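Local coordinates for Cobalt/magnesium transport protein CorA (Methanocaldococcus jannaschii, PDB 4EGW) that mediates the influx of magnesium ions across the cell membrane as a homopentamer that closes when cytoplasmic magnesium is high and opens when it is low, at residues A[53-58]-A[124-129]; A[85-90]-A[97-102]; A[25-30]-A[57-62]; A[107-112]-A[203-208]; A[101-106]-A[163-168]. One frame throughout, in Å; residues are numbered along the deposited sequence.

Contact 1: A[53-58]-A[124-129]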
# COMPACT_ATOMS: atom_id res chain seq x y z
N ILE A 53 -17.03 1.06 17.41
CA ILE A 53 -16.50 1.95 18.43
C ILE A 53 -14.99 1.80 18.47
O ILE A 53 -14.46 0.72 18.71
CB ILE A 53 -17.08 1.65 19.82
CG1 ILE A 53 -18.60 1.69 19.77
CG2 ILE A 53 -16.56 2.65 20.86
CD1 ILE A 53 -19.24 1.57 21.13
N ASP A 54 -14.29 2.90 18.20
CA ASP A 54 -12.84 2.91 18.37
C ASP A 54 -12.52 3.73 19.59
O ASP A 54 -12.91 4.90 19.70
CB ASP A 54 -12.15 3.50 17.14
CG ASP A 54 -10.65 3.57 17.31
OD1 ASP A 54 -10.01 2.50 17.28
OD2 ASP A 54 -10.11 4.69 17.47
N CYS A 55 -11.82 3.11 20.53
CA CYS A 55 -11.47 3.80 21.75
C CYS A 55 -9.96 3.99 21.84
O CYS A 55 -9.21 3.03 22.07
CB CYS A 55 -11.98 3.02 22.95
SG CYS A 55 -11.58 3.82 24.49
N TYR A 56 -9.53 5.23 21.68
CA TYR A 56 -8.11 5.52 21.68
C TYR A 56 -7.67 6.08 23.02
O TYR A 56 -8.01 7.22 23.36
CB TYR A 56 -7.78 6.51 20.56
CG TYR A 56 -6.35 7.02 20.60
CD1 TYR A 56 -5.34 6.26 21.17
CD2 TYR A 56 -6.02 8.27 20.08
CE1 TYR A 56 -4.05 6.72 21.22
CE2 TYR A 56 -4.72 8.73 20.12
CZ TYR A 56 -3.73 7.95 20.70
OH TYR A 56 -2.42 8.39 20.76
N ASP A 57 -6.91 5.29 23.78
CA ASP A 57 -6.18 5.79 24.95
C ASP A 57 -7.07 6.48 25.98
O ASP A 57 -6.82 7.63 26.35
CB ASP A 57 -5.10 6.75 24.46
CG ASP A 57 -4.06 7.07 25.52
OD1 ASP A 57 -3.67 6.15 26.27
OD2 ASP A 57 -3.63 8.24 25.58
N PRO A 58 -8.11 5.78 26.47
CA PRO A 58 -9.16 6.35 27.32
C PRO A 58 -8.77 6.65 28.77
O PRO A 58 -8.10 5.83 29.39
CB PRO A 58 -10.23 5.25 27.32
CG PRO A 58 -9.45 4.00 27.17
CD PRO A 58 -8.32 4.34 26.24
N LEU A 124 -15.58 -3.34 18.42
CA LEU A 124 -14.86 -2.32 19.16
C LEU A 124 -13.37 -2.50 18.93
O LEU A 124 -12.84 -3.59 19.14
CB LEU A 124 -15.17 -2.42 20.66
CG LEU A 124 -14.20 -1.68 21.60
CD1 LEU A 124 -14.19 -0.19 21.37
CD2 LEU A 124 -14.48 -1.96 23.09
N THR A 125 -12.72 -1.44 18.48
CA THR A 125 -11.27 -1.41 18.34
C THR A 125 -10.71 -0.56 19.44
O THR A 125 -10.99 0.64 19.51
CB THR A 125 -10.82 -0.75 17.04
OG1 THR A 125 -11.36 0.59 16.99
CG2 THR A 125 -11.29 -1.54 15.84
N ILE A 126 -9.92 -1.16 20.31
CA ILE A 126 -9.39 -0.43 21.44
C ILE A 126 -7.86 -0.40 21.41
O ILE A 126 -7.19 -1.44 21.30
CB ILE A 126 -9.92 -1.01 22.76
CG1 ILE A 126 -9.47 -0.15 23.94
CG2 ILE A 126 -9.51 -2.47 22.93
CD1 ILE A 126 -10.63 0.38 24.75
N HIS A 127 -7.30 0.81 21.48
CA HIS A 127 -5.86 0.97 21.44
C HIS A 127 -5.37 2.09 22.34
O HIS A 127 -6.00 3.15 22.42
CB HIS A 127 -5.38 1.18 20.00
CG HIS A 127 -6.09 2.26 19.26
ND1 HIS A 127 -5.51 3.47 18.96
CD2 HIS A 127 -7.34 2.31 18.73
CE1 HIS A 127 -6.36 4.23 18.29
NE2 HIS A 127 -7.48 3.54 18.13
N SER A 128 -4.27 1.84 23.03
CA SER A 128 -3.60 2.87 23.82
C SER A 128 -2.70 3.79 22.99
O SER A 128 -2.45 4.93 23.36
CB SER A 128 -2.79 2.23 24.95
OG SER A 128 -3.66 1.56 25.85
N ASP A 129 -2.19 3.28 21.87
CA ASP A 129 -1.38 4.09 20.97
C ASP A 129 -2.19 4.40 19.72
O ASP A 129 -3.04 3.61 19.32
CB ASP A 129 -0.08 3.37 20.58
CG ASP A 129 1.11 3.79 21.44
OD1 ASP A 129 1.14 4.94 21.92
OD2 ASP A 129 2.04 2.97 21.62
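The His-127 imidazole lies with one face over the backbone of Tyr-56, whose CA stands 4.1 Å from the centroid of the His-127 ring and 14° off its normal, a CH-pi contact. The tyrosine ring runs nearly parallel to the imidazole (10° between planes) but is slid aside, with centroids 5.0 Å apart, so the two rings scarcely overlap. CG of His-127 sits between its backbone N and carbonyl carbon (chi1 52°), a rotamer that turns the ring toward Asp-54 and brings NE2 to its carboxylate. There NE2 gives a hydrogen bond to OD2 of Asp-54 at 2.9 Å, received on the syn lone pair, and a weaker one to OD1, to which Thr-125 OG1 also donates. At the other side of the ring ND1 donates to Asp-129 O. Asp-54, Tyr-56 and His-127 belong to neighbouring parallel strands, 51-56 and 122-127, in the mixed sheet of the cytoplasmic domain. Backbone bonds alternate across them, among them Cys-55 N to Thr-125 O (2.8 Å) and His-127 N to Cys-55 O (3.0 Å). A leucine in place of His-127 would probably leave Asp-54 OD2 without its N-H partner and Asp-129 O without its donor. On the reverse face, Ile-126 CD1 packs 3.5 Å from Cys-55 CB.

Contact 2: A[85-90]-A[97-102]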
# COMPACT_ATOMS: atom_id res chain seq x y z
N GLU A 85 0.67 -6.63 24.44
CA GLU A 85 -0.08 -7.87 24.22
C GLU A 85 0.28 -8.57 22.92
O GLU A 85 0.35 -7.95 21.86
CB GLU A 85 -1.59 -7.59 24.22
CG GLU A 85 -2.17 -7.25 25.57
CD GLU A 85 -2.34 -8.47 26.46
OE1 GLU A 85 -2.70 -8.29 27.64
OE2 GLU A 85 -2.13 -9.60 25.98
N ILE A 86 0.49 -9.88 23.00
CA ILE A 86 0.75 -10.67 21.81
C ILE A 86 -0.53 -10.86 21.02
O ILE A 86 -1.52 -11.32 21.57
CB ILE A 86 1.31 -12.05 22.17
CG1 ILE A 86 2.70 -11.92 22.80
CG2 ILE A 86 1.33 -12.94 20.93
CD1 ILE A 86 3.69 -11.06 22.01
N PRO A 87 -0.50 -10.51 19.73
CA PRO A 87 -1.71 -10.75 18.95
C PRO A 87 -2.16 -12.18 19.13
O PRO A 87 -1.34 -13.08 19.30
CB PRO A 87 -1.24 -10.52 17.51
CG PRO A 87 -0.20 -9.46 17.65
CD PRO A 87 0.52 -9.79 18.95
N ARG A 88 -3.47 -12.37 19.17
CA ARG A 88 -4.04 -13.70 19.22
C ARG A 88 -5.53 -13.57 19.01
O ARG A 88 -6.06 -12.47 18.89
CB ARG A 88 -3.78 -14.31 20.59
CG ARG A 88 -4.41 -13.52 21.71
CD ARG A 88 -3.79 -13.89 23.02
NE ARG A 88 -4.20 -12.98 24.08
CZ ARG A 88 -3.54 -11.87 24.41
NH1 ARG A 88 -2.44 -11.53 23.75
NH2 ARG A 88 -3.99 -11.11 25.40
N VAL A 89 -6.21 -14.70 19.00
CA VAL A 89 -7.65 -14.70 19.06
C VAL A 89 -8.04 -15.45 20.32
O VAL A 89 -7.58 -16.57 20.55
CB VAL A 89 -8.27 -15.40 17.86
CG1 VAL A 89 -9.78 -15.18 17.84
CG2 VAL A 89 -7.65 -14.91 16.57
N GLU A 90 -8.88 -14.82 21.14
CA GLU A 90 -9.36 -15.46 22.36
C GLU A 90 -10.87 -15.66 22.26
O GLU A 90 -11.57 -14.86 21.63
CB GLU A 90 -8.99 -14.64 23.59
CG GLU A 90 -7.51 -14.58 23.86
CD GLU A 90 -7.20 -14.48 25.34
OE1 GLU A 90 -8.06 -13.97 26.09
OE2 GLU A 90 -6.11 -14.93 25.74
N LEU A 97 -12.43 -11.54 20.94
CA LEU A 97 -11.28 -10.66 21.12
C LEU A 97 -10.15 -10.97 20.16
O LEU A 97 -9.65 -12.09 20.13
CB LEU A 97 -10.76 -10.70 22.56
CG LEU A 97 -9.49 -9.87 22.85
CD1 LEU A 97 -9.68 -8.39 22.53
CD2 LEU A 97 -9.04 -10.02 24.29
N ILE A 98 -9.74 -9.96 19.40
CA ILE A 98 -8.53 -10.05 18.60
C ILE A 98 -7.53 -9.01 19.07
O ILE A 98 -7.83 -7.81 19.13
CB ILE A 98 -8.78 -9.86 17.09
CG1 ILE A 98 -10.02 -10.64 16.62
CG2 ILE A 98 -7.52 -10.25 16.29
CD1 ILE A 98 -11.32 -9.92 16.86
N ILE A 99 -6.35 -9.48 19.42
CA ILE A 99 -5.21 -8.63 19.66
C ILE A 99 -4.46 -8.60 18.34
O ILE A 99 -4.35 -9.63 17.66
CB ILE A 99 -4.30 -9.22 20.77
CG1 ILE A 99 -5.10 -9.48 22.06
CG2 ILE A 99 -3.08 -8.31 21.01
CD1 ILE A 99 -5.79 -8.25 22.62
N TYR A 100 -3.96 -7.44 17.95
CA TYR A 100 -3.26 -7.37 16.70
C TYR A 100 -2.15 -6.35 16.79
O TYR A 100 -2.28 -5.36 17.52
CB TYR A 100 -4.24 -6.99 15.61
CG TYR A 100 -3.94 -7.60 14.27
CD1 TYR A 100 -4.24 -8.93 14.02
CD2 TYR A 100 -3.36 -6.85 13.26
CE1 TYR A 100 -3.97 -9.49 12.79
CE2 TYR A 100 -3.09 -7.40 12.02
CZ TYR A 100 -3.40 -8.72 11.79
OH TYR A 100 -3.13 -9.27 10.56
N LYS A 101 -1.05 -6.59 16.09
CA LYS A 101 0.07 -5.66 16.08
C LYS A 101 0.03 -4.75 14.86
O LYS A 101 0.09 -5.20 13.72
CB LYS A 101 1.41 -6.40 16.12
CG LYS A 101 1.78 -6.93 17.49
CD LYS A 101 2.51 -5.91 18.34
CE LYS A 101 2.70 -6.45 19.72
NZ LYS A 101 3.41 -5.45 20.54
N ALA A 102 -0.03 -3.45 15.13
CA ALA A 102 -0.05 -2.47 14.08
C ALA A 102 1.19 -1.60 14.20
O ALA A 102 1.71 -1.39 15.31
CB ALA A 102 -1.28 -1.62 14.21
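This is the antiparallel hairpin of strands 88-90 and 96-104, which forms one margin of the mixed sheet within the chain; the two short axes run 4.9 Å apart at 168°. Its register is marked by Glu-90 N, which gives a nearly straight bond (169°) to Leu-97 O at 3.0 Å in the carbonyl plane, and by the non-hydrogen-bonded pair Val-89 and Ile-98. Beyond that pair Ile-99 N bonds Arg-88 O at 3.1 Å, with a weak return from Arg-88 N to Ile-99 O. Ile-99, within strand 96-104, faces both the 85-87 loop and Arg-88. Its CG2, anti to the backbone N, reaches toward that loop and meets Glu-85 CB at 3.6 Å. Its other branch, CG1, lies over the centre of the Arg-88 guanidinium, 3.6 Å above the plane, the two side chains lying side by side and pointing the same way. That planar group is held at its edge by carboxylates from both directions along the chain: Glu-85 OE2 forms a salt bridge with NH2, while NE has a weaker, less certain one with Glu-90 OE2. Helix 74-80 closes over this face through Ile-79, which touches Arg-88, Leu-97 and Ile-99. Farther along, Lys-101 crosses the Pro-87 ring at about a right angle, bringing its CE 3.5 Å from Glu-85 O, while NZ bonds Glu-83 O.

Contact 3: A[25-30]-A[57-62]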
# COMPACT_ATOMS: atom_id res chain seq x y z
N THR A 25 -4.05 11.89 28.68
CA THR A 25 -4.46 10.64 28.06
C THR A 25 -5.48 11.03 26.99
O THR A 25 -6.57 11.49 27.31
CB THR A 25 -5.04 9.66 29.09
OG1 THR A 25 -4.21 8.49 29.15
CG2 THR A 25 -6.44 9.24 28.72
N VAL A 26 -5.11 10.89 25.72
CA VAL A 26 -5.88 11.51 24.64
C VAL A 26 -7.37 11.09 24.60
O VAL A 26 -8.24 11.89 24.25
CB VAL A 26 -5.17 11.35 23.25
CG1 VAL A 26 -4.23 12.52 22.96
CG2 VAL A 26 -4.39 10.06 23.21
N ILE A 27 -7.66 9.84 24.93
CA ILE A 27 -9.04 9.37 25.11
C ILE A 27 -10.05 9.85 24.07
O ILE A 27 -10.93 10.66 24.38
CB ILE A 27 -9.56 9.57 26.54
CG1 ILE A 27 -11.01 9.07 26.66
CG2 ILE A 27 -9.47 11.03 26.95
CD1 ILE A 27 -11.39 7.91 25.71
N ALA A 28 -9.94 9.36 22.85
CA ALA A 28 -10.86 9.74 21.79
C ALA A 28 -11.83 8.61 21.50
O ALA A 28 -11.44 7.58 20.97
CB ALA A 28 -10.08 10.11 20.52
N ILE A 29 -13.10 8.80 21.84
CA ILE A 29 -14.09 7.80 21.51
C ILE A 29 -14.73 8.14 20.18
O ILE A 29 -15.42 9.16 20.05
CB ILE A 29 -15.20 7.72 22.57
CG1 ILE A 29 -14.61 7.51 23.96
CG2 ILE A 29 -16.17 6.60 22.23
CD1 ILE A 29 -14.07 6.11 24.17
N ALA A 30 -14.47 7.31 19.18
CA ALA A 30 -15.17 7.42 17.91
C ALA A 30 -16.27 6.36 17.89
O ALA A 30 -16.04 5.21 18.27
CB ALA A 30 -14.21 7.25 16.75
N ASP A 57 -6.91 5.29 23.78
CA ASP A 57 -6.18 5.79 24.95
C ASP A 57 -7.07 6.48 25.98
O ASP A 57 -6.82 7.63 26.35
CB ASP A 57 -5.10 6.75 24.46
CG ASP A 57 -4.06 7.07 25.52
OD1 ASP A 57 -3.67 6.15 26.27
OD2 ASP A 57 -3.63 8.24 25.58
N PRO A 58 -8.11 5.78 26.47
CA PRO A 58 -9.16 6.35 27.32
C PRO A 58 -8.77 6.65 28.77
O PRO A 58 -8.10 5.83 29.39
CB PRO A 58 -10.23 5.25 27.32
CG PRO A 58 -9.45 4.00 27.17
CD PRO A 58 -8.32 4.34 26.24
N LYS A 59 -9.23 7.78 29.32
CA LYS A 59 -9.12 8.02 30.76
C LYS A 59 -10.18 7.14 31.41
O LYS A 59 -11.32 7.08 30.94
CB LYS A 59 -9.29 9.51 31.12
CG LYS A 59 -10.47 10.22 30.45
CD LYS A 59 -10.59 11.67 30.92
CE LYS A 59 -10.18 12.67 29.83
NZ LYS A 59 -11.18 12.79 28.72
N ASP A 60 -9.82 6.44 32.47
CA ASP A 60 -10.63 5.29 32.87
C ASP A 60 -12.01 5.71 33.32
O ASP A 60 -12.89 4.88 33.55
CB ASP A 60 -9.91 4.36 33.85
CG ASP A 60 -9.66 4.99 35.19
OD1 ASP A 60 -9.56 6.23 35.24
OD2 ASP A 60 -9.56 4.24 36.18
N GLU A 61 -12.20 7.02 33.44
CA GLU A 61 -13.53 7.58 33.57
C GLU A 61 -14.31 7.18 32.31
O GLU A 61 -15.38 6.55 32.39
CB GLU A 61 -13.46 9.11 33.69
CG GLU A 61 -12.11 9.64 34.15
CD GLU A 61 -11.84 9.45 35.64
OE1 GLU A 61 -12.79 9.56 36.44
OE2 GLU A 61 -10.67 9.18 36.00
N GLU A 62 -13.74 7.53 31.15
CA GLU A 62 -14.32 7.25 29.83
C GLU A 62 -14.38 5.76 29.52
O GLU A 62 -15.26 5.30 28.79
CB GLU A 62 -13.54 7.98 28.73
CG GLU A 62 -13.79 9.49 28.63
CD GLU A 62 -13.59 10.05 27.22
OE1 GLU A 62 -13.95 9.35 26.24
OE2 GLU A 62 -13.05 11.18 27.09
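Val-26 and Asp-57 make the clearest polar link: the amide N of Val-26 donates to Asp-57 OD2 at 3.0 Å, with an angle of 139° at the hydrogen. The donor comes from above the carboxylate plane, 36° out of it, not along the plane of the group. Asp-57 CG is anti to its backbone N (chi1 -166°), which swings the carboxylate over the 25-27 loop, where OD2 also meets Val-26 CG2. One residue on, Ile-27 N makes a weak and less secure bond to Asp-57 O.

Ile-27 carries the rest of the contact. Its CD1 lies by Pro-58 CB, though its exact placement is uncertain, while CG2 lies at the tip of Lys-59, 3.0 Å from NZ. The lysine chain crosses the isoleucine at about a right angle and bends at its far torsions, so that NZ turns to Glu-62 and forms a salt bridge with OE2 at 3.0 Å. Glu-62 arrives from the direction opposite to Ile-27 and slides past Ile-29, although its closest approaches to Ile-27 are too short to be trusted.

What positions this first shell is backbone shape. Ile-27 and Ala-28 both face Tyr-56, a G1 beta bulge, with Ile-27 at positive phi (42°). Lys-59 occupies the N-cap position of helix 60-70. The contact therefore sits where strand 51-56 turns into that helix, against the outermost strand of this chain's sheet, 28-33, whose Ile-29 packs on Cys-55 beside it.

Contact 4: A[107-112]-A[203-208]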
# COMPACT_ATOMS: atom_id res chain seq x y z
N GLU A 107 9.99 9.03 16.28
CA GLU A 107 11.27 9.30 15.65
C GLU A 107 11.70 8.00 14.97
O GLU A 107 12.13 8.01 13.81
CB GLU A 107 12.31 9.71 16.69
CG GLU A 107 13.72 9.89 16.13
CD GLU A 107 14.80 9.79 17.20
OE1 GLU A 107 15.02 8.68 17.71
OE2 GLU A 107 15.42 10.83 17.53
N ASP A 108 11.55 6.89 15.68
CA ASP A 108 11.80 5.56 15.12
C ASP A 108 10.53 4.72 15.18
O ASP A 108 9.70 4.89 16.07
CB ASP A 108 12.95 4.86 15.85
CG ASP A 108 14.04 4.37 14.91
OD1 ASP A 108 14.56 5.20 14.13
OD2 ASP A 108 14.36 3.17 14.94
N ILE A 109 10.38 3.79 14.24
CA ILE A 109 9.15 3.02 14.13
C ILE A 109 9.22 1.67 14.85
O ILE A 109 10.25 1.00 14.85
CB ILE A 109 8.77 2.75 12.67
CG1 ILE A 109 8.56 4.06 11.91
CG2 ILE A 109 7.52 1.89 12.60
CD1 ILE A 109 9.85 4.76 11.53
N THR A 110 8.11 1.29 15.47
CA THR A 110 7.95 -0.04 16.07
C THR A 110 6.49 -0.45 15.88
O THR A 110 5.78 0.16 15.09
CB THR A 110 8.37 -0.10 17.56
OG1 THR A 110 7.51 0.73 18.35
CG2 THR A 110 9.83 0.34 17.75
N THR A 111 6.04 -1.50 16.56
CA THR A 111 4.64 -1.87 16.50
C THR A 111 4.01 -1.85 17.87
O THR A 111 4.71 -1.81 18.88
CB THR A 111 4.42 -3.26 15.90
OG1 THR A 111 4.94 -4.24 16.80
CG2 THR A 111 5.11 -3.37 14.56
N THR A 112 2.69 -1.85 17.89
CA THR A 112 1.92 -1.64 19.10
C THR A 112 0.61 -2.42 18.99
O THR A 112 0.03 -2.53 17.91
CB THR A 112 1.59 -0.14 19.26
OG1 THR A 112 1.14 0.14 20.60
CG2 THR A 112 0.52 0.28 18.26
N ARG A 203 17.12 -1.86 11.92
CA ARG A 203 17.06 -3.23 12.43
C ARG A 203 15.99 -3.28 13.50
O ARG A 203 15.13 -4.16 13.50
CB ARG A 203 18.40 -3.67 13.02
CG ARG A 203 19.40 -4.22 12.00
CD ARG A 203 19.14 -5.70 11.65
NE ARG A 203 19.71 -6.65 12.62
CZ ARG A 203 19.01 -7.32 13.53
NH1 ARG A 203 17.70 -7.16 13.62
NH2 ARG A 203 19.63 -8.16 14.36
N LYS A 204 16.05 -2.30 14.39
CA LYS A 204 15.10 -2.16 15.48
C LYS A 204 13.70 -2.15 14.91
O LYS A 204 12.83 -2.90 15.36
CB LYS A 204 15.38 -0.84 16.22
CG LYS A 204 14.62 -0.63 17.53
CD LYS A 204 15.31 0.47 18.37
CE LYS A 204 14.45 0.98 19.51
NZ LYS A 204 14.07 2.42 19.34
N THR A 205 13.48 -1.31 13.91
CA THR A 205 12.16 -1.25 13.30
C THR A 205 11.77 -2.64 12.81
O THR A 205 10.77 -3.20 13.25
CB THR A 205 12.11 -0.26 12.11
OG1 THR A 205 12.06 1.09 12.61
CG2 THR A 205 10.89 -0.52 11.27
N LEU A 206 12.61 -3.20 11.94
CA LEU A 206 12.38 -4.50 11.30
C LEU A 206 12.10 -5.62 12.30
O LEU A 206 11.15 -6.40 12.13
CB LEU A 206 13.57 -4.88 10.43
CG LEU A 206 13.41 -4.65 8.92
CD1 LEU A 206 12.21 -3.76 8.62
CD2 LEU A 206 14.66 -4.07 8.33
N VAL A 207 12.92 -5.71 13.33
CA VAL A 207 12.72 -6.70 14.37
C VAL A 207 11.28 -6.71 14.89
O VAL A 207 10.70 -7.78 15.06
CB VAL A 207 13.69 -6.46 15.56
CG1 VAL A 207 13.52 -7.56 16.59
CG2 VAL A 207 15.13 -6.40 15.08
N TYR A 208 10.72 -5.52 15.13
CA TYR A 208 9.36 -5.37 15.65
C TYR A 208 8.34 -5.82 14.61
O TYR A 208 7.38 -6.53 14.92
CB TYR A 208 9.07 -3.90 16.05
CG TYR A 208 9.37 -3.55 17.51
CD1 TYR A 208 8.41 -3.74 18.51
CD2 TYR A 208 10.60 -3.02 17.89
CE1 TYR A 208 8.68 -3.43 19.84
CE2 TYR A 208 10.88 -2.71 19.22
CZ TYR A 208 9.91 -2.91 20.19
OH TYR A 208 10.19 -2.60 21.51
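Thr-205 and Ile-109 supply the hydrogen bond that joins the segments: OG1 of Thr-205, on helix 193-225, donates to Ile-109 O at 2.9 Å. It meets the carbonyl well to the side, with a C=O...donor angle of 121°. The hydroxyl is anti to the carbonyl carbon of Thr-205 (chi1 -76°), a rotation that turns it out of the helix toward the 107-112 segment. A CA-H...O contact from Thr-205 CA to the same oxygen adds a second approach at 3.3 Å.

The carbon contacts come from Thr-110 and Tyr-208, which lie side by side and point the same way. Thr-110 CB stands 3.6 Å from the centroid of the Tyr-208 ring, 12° off its normal, a CH-pi contact over the face, and its CG2 reaches 3.4 Å from CD2 of Tyr-208. Thr-110 OG1 is instead bonded to Glu-106 OE2, and Thr-111 OG1 to Ser-212 OG one turn on in the helix.

Electrostatics contribute only loosely, since Asp-108 OD2 and Lys-204 NZ are 4.5 Å apart, too far for a salt bridge. Here the loop and start of strand 110-119 pack against helix 193-225, in an alpha/beta domain whose sheet lies against long helices, as in the cytoplasmic domain of the CorA family.

Contact 5: A[101-106]-A[163-168]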
# COMPACT_ATOMS: atom_id res chain seq x y z
N LYS A 101 -1.05 -6.59 16.09
CA LYS A 101 0.07 -5.66 16.08
C LYS A 101 0.03 -4.75 14.86
O LYS A 101 0.09 -5.20 13.72
CB LYS A 101 1.41 -6.40 16.12
CG LYS A 101 1.78 -6.93 17.49
CD LYS A 101 2.51 -5.91 18.34
CE LYS A 101 2.70 -6.45 19.72
NZ LYS A 101 3.41 -5.45 20.54
N ALA A 102 -0.03 -3.45 15.13
CA ALA A 102 -0.05 -2.47 14.08
C ALA A 102 1.19 -1.60 14.20
O ALA A 102 1.71 -1.39 15.31
CB ALA A 102 -1.28 -1.62 14.21
N PRO A 103 1.69 -1.10 13.07
CA PRO A 103 2.85 -0.20 13.08
C PRO A 103 2.62 1.00 14.01
O PRO A 103 1.51 1.50 14.13
CB PRO A 103 2.96 0.25 11.61
CG PRO A 103 2.30 -0.84 10.84
CD PRO A 103 1.15 -1.27 11.71
N LEU A 104 3.69 1.45 14.66
CA LEU A 104 3.63 2.57 15.59
C LEU A 104 4.71 3.54 15.17
O LEU A 104 5.85 3.15 14.93
CB LEU A 104 3.89 2.09 17.01
CG LEU A 104 4.12 3.16 18.07
CD1 LEU A 104 2.92 4.06 18.18
CD2 LEU A 104 4.45 2.52 19.43
N PHE A 105 4.37 4.82 15.09
CA PHE A 105 5.29 5.78 14.51
C PHE A 105 5.84 6.72 15.57
O PHE A 105 5.15 7.11 16.51
CB PHE A 105 4.61 6.54 13.38
CG PHE A 105 3.65 5.70 12.57
CD1 PHE A 105 2.51 5.15 13.14
CD2 PHE A 105 3.89 5.46 11.23
CE1 PHE A 105 1.63 4.38 12.40
CE2 PHE A 105 3.01 4.69 10.48
CZ PHE A 105 1.88 4.15 11.07
N GLU A 106 7.12 7.03 15.43
CA GLU A 106 7.85 7.87 16.37
C GLU A 106 9.03 8.42 15.59
O GLU A 106 9.08 8.29 14.36
CB GLU A 106 8.37 7.03 17.54
CG GLU A 106 7.41 5.97 18.05
CD GLU A 106 8.11 4.68 18.45
OE1 GLU A 106 9.32 4.73 18.76
OE2 GLU A 106 7.44 3.62 18.46
N ASN A 163 -6.72 -5.29 7.32
CA ASN A 163 -6.12 -4.95 6.06
C ASN A 163 -5.39 -3.62 6.13
O ASN A 163 -4.21 -3.54 5.79
CB ASN A 163 -7.16 -4.87 4.96
CG ASN A 163 -6.56 -5.11 3.60
OD1 ASN A 163 -5.62 -5.90 3.45
ND2 ASN A 163 -7.09 -4.42 2.60
N GLU A 164 -6.09 -2.57 6.54
CA GLU A 164 -5.46 -1.27 6.63
C GLU A 164 -4.22 -1.35 7.48
O GLU A 164 -3.21 -0.75 7.15
CB GLU A 164 -6.41 -0.21 7.19
CG GLU A 164 -7.20 0.52 6.12
CD GLU A 164 -6.33 0.96 4.95
OE1 GLU A 164 -5.21 1.46 5.19
OE2 GLU A 164 -6.78 0.80 3.79
N ILE A 165 -4.28 -2.11 8.56
CA ILE A 165 -3.09 -2.27 9.38
C ILE A 165 -2.03 -2.86 8.48
O ILE A 165 -0.99 -2.24 8.24
CB ILE A 165 -3.32 -3.21 10.55
CG1 ILE A 165 -4.35 -2.62 11.51
CG2 ILE A 165 -2.02 -3.49 11.27
CD1 ILE A 165 -4.62 -3.51 12.70
N THR A 166 -2.33 -4.03 7.93
CA THR A 166 -1.36 -4.74 7.11
C THR A 166 -0.75 -3.81 6.06
O THR A 166 0.45 -3.86 5.78
CB THR A 166 -1.97 -5.98 6.46
OG1 THR A 166 -2.55 -6.82 7.47
CG2 THR A 166 -0.90 -6.77 5.71
N ARG A 167 -1.60 -2.94 5.52
CA ARG A 167 -1.17 -1.93 4.56
C ARG A 167 -0.26 -0.88 5.18
O ARG A 167 0.60 -0.31 4.49
CB ARG A 167 -2.38 -1.27 3.93
CG ARG A 167 -2.71 -1.83 2.57
CD ARG A 167 -3.94 -1.15 1.98
NE ARG A 167 -3.86 0.31 2.03
CZ ARG A 167 -3.59 1.08 0.99
NH1 ARG A 167 -3.37 0.53 -0.20
NH2 ARG A 167 -3.54 2.40 1.13
N SER A 168 -0.45 -0.62 6.47
CA SER A 168 0.48 0.23 7.21
C SER A 168 1.86 -0.40 7.07
O SER A 168 2.81 0.23 6.62
CB SER A 168 0.12 0.31 8.70
OG SER A 168 -1.19 0.81 8.91
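Pro-103 leans its ring on Ser-168, and the atoms can be followed round it. CB is the more distant, 4.1 Å from CB of Ser-168. CG makes the closest approach of the contact, lying 3.3 Å from Ser-168 CB. CD returns toward the backbone N and touches two partners: it meets Ser-168 CB at 3.6 Å and CG2 of Ile-165 at 3.9 Å. No hydrogen bond crosses between the segments, and the packing is mainly carbon on carbon, with Lys-101 O also near Ile-165 CG2.

Ile-165 extends this patch one turn back along its helix. Its CG2 is anti to the backbone N, which carries that methyl straight to the strand, where it meets CB of Ala-102 at 3.6 Å; CD1 of Ile-165 reaches the same methyl group from farther off. The Ser-168 hydroxyl is hydrogen-bonded to Arg-136 NH2, and it is CB, not the hydroxyl, that meets the proline most closely. With alanine at Pro-103, CG and CD are gone, and a gap is likely to open beside Ser-168 CB, with Ile-165 CG2 left with less to pack on.

The short strand and helix axes approach to 7.3 Å and cross at 43°. Strand 96-104 thus rests on helix 156-186, which also packs on helix 132-143 through Ala-133, touched by Ile-165 and Ser-168, while Arg-167 reaches outward to Ser-170 of the second subunit.

How the contacts relate
All five contacts reach one mixed sheet. Contacts 1 and 3 share Asp-57 and Pro-58, their centres about 8 Å apart, and Asp-54 N and Tyr-56 O bond to Ala-30 O and Ala-28 N between them. Contacts 2 and 5 share Lys-101 and Ala-102, joining the hairpin margin to helix 156-186. Contact 4 meets contact 5 where Ala-102 O bonds Thr-112 N, centres about 11 Å apart. Asp-129 OD2 of contact 1 bonds Thr-112 OG1 of contact 4, though their centres lie about 21 Å apart. Contacts 3 and 4, whose centres are about 25 Å apart, are the most distant pair. Of bound butanediols, one lies about 8 Å from the Glu-90 side chain in contact 2.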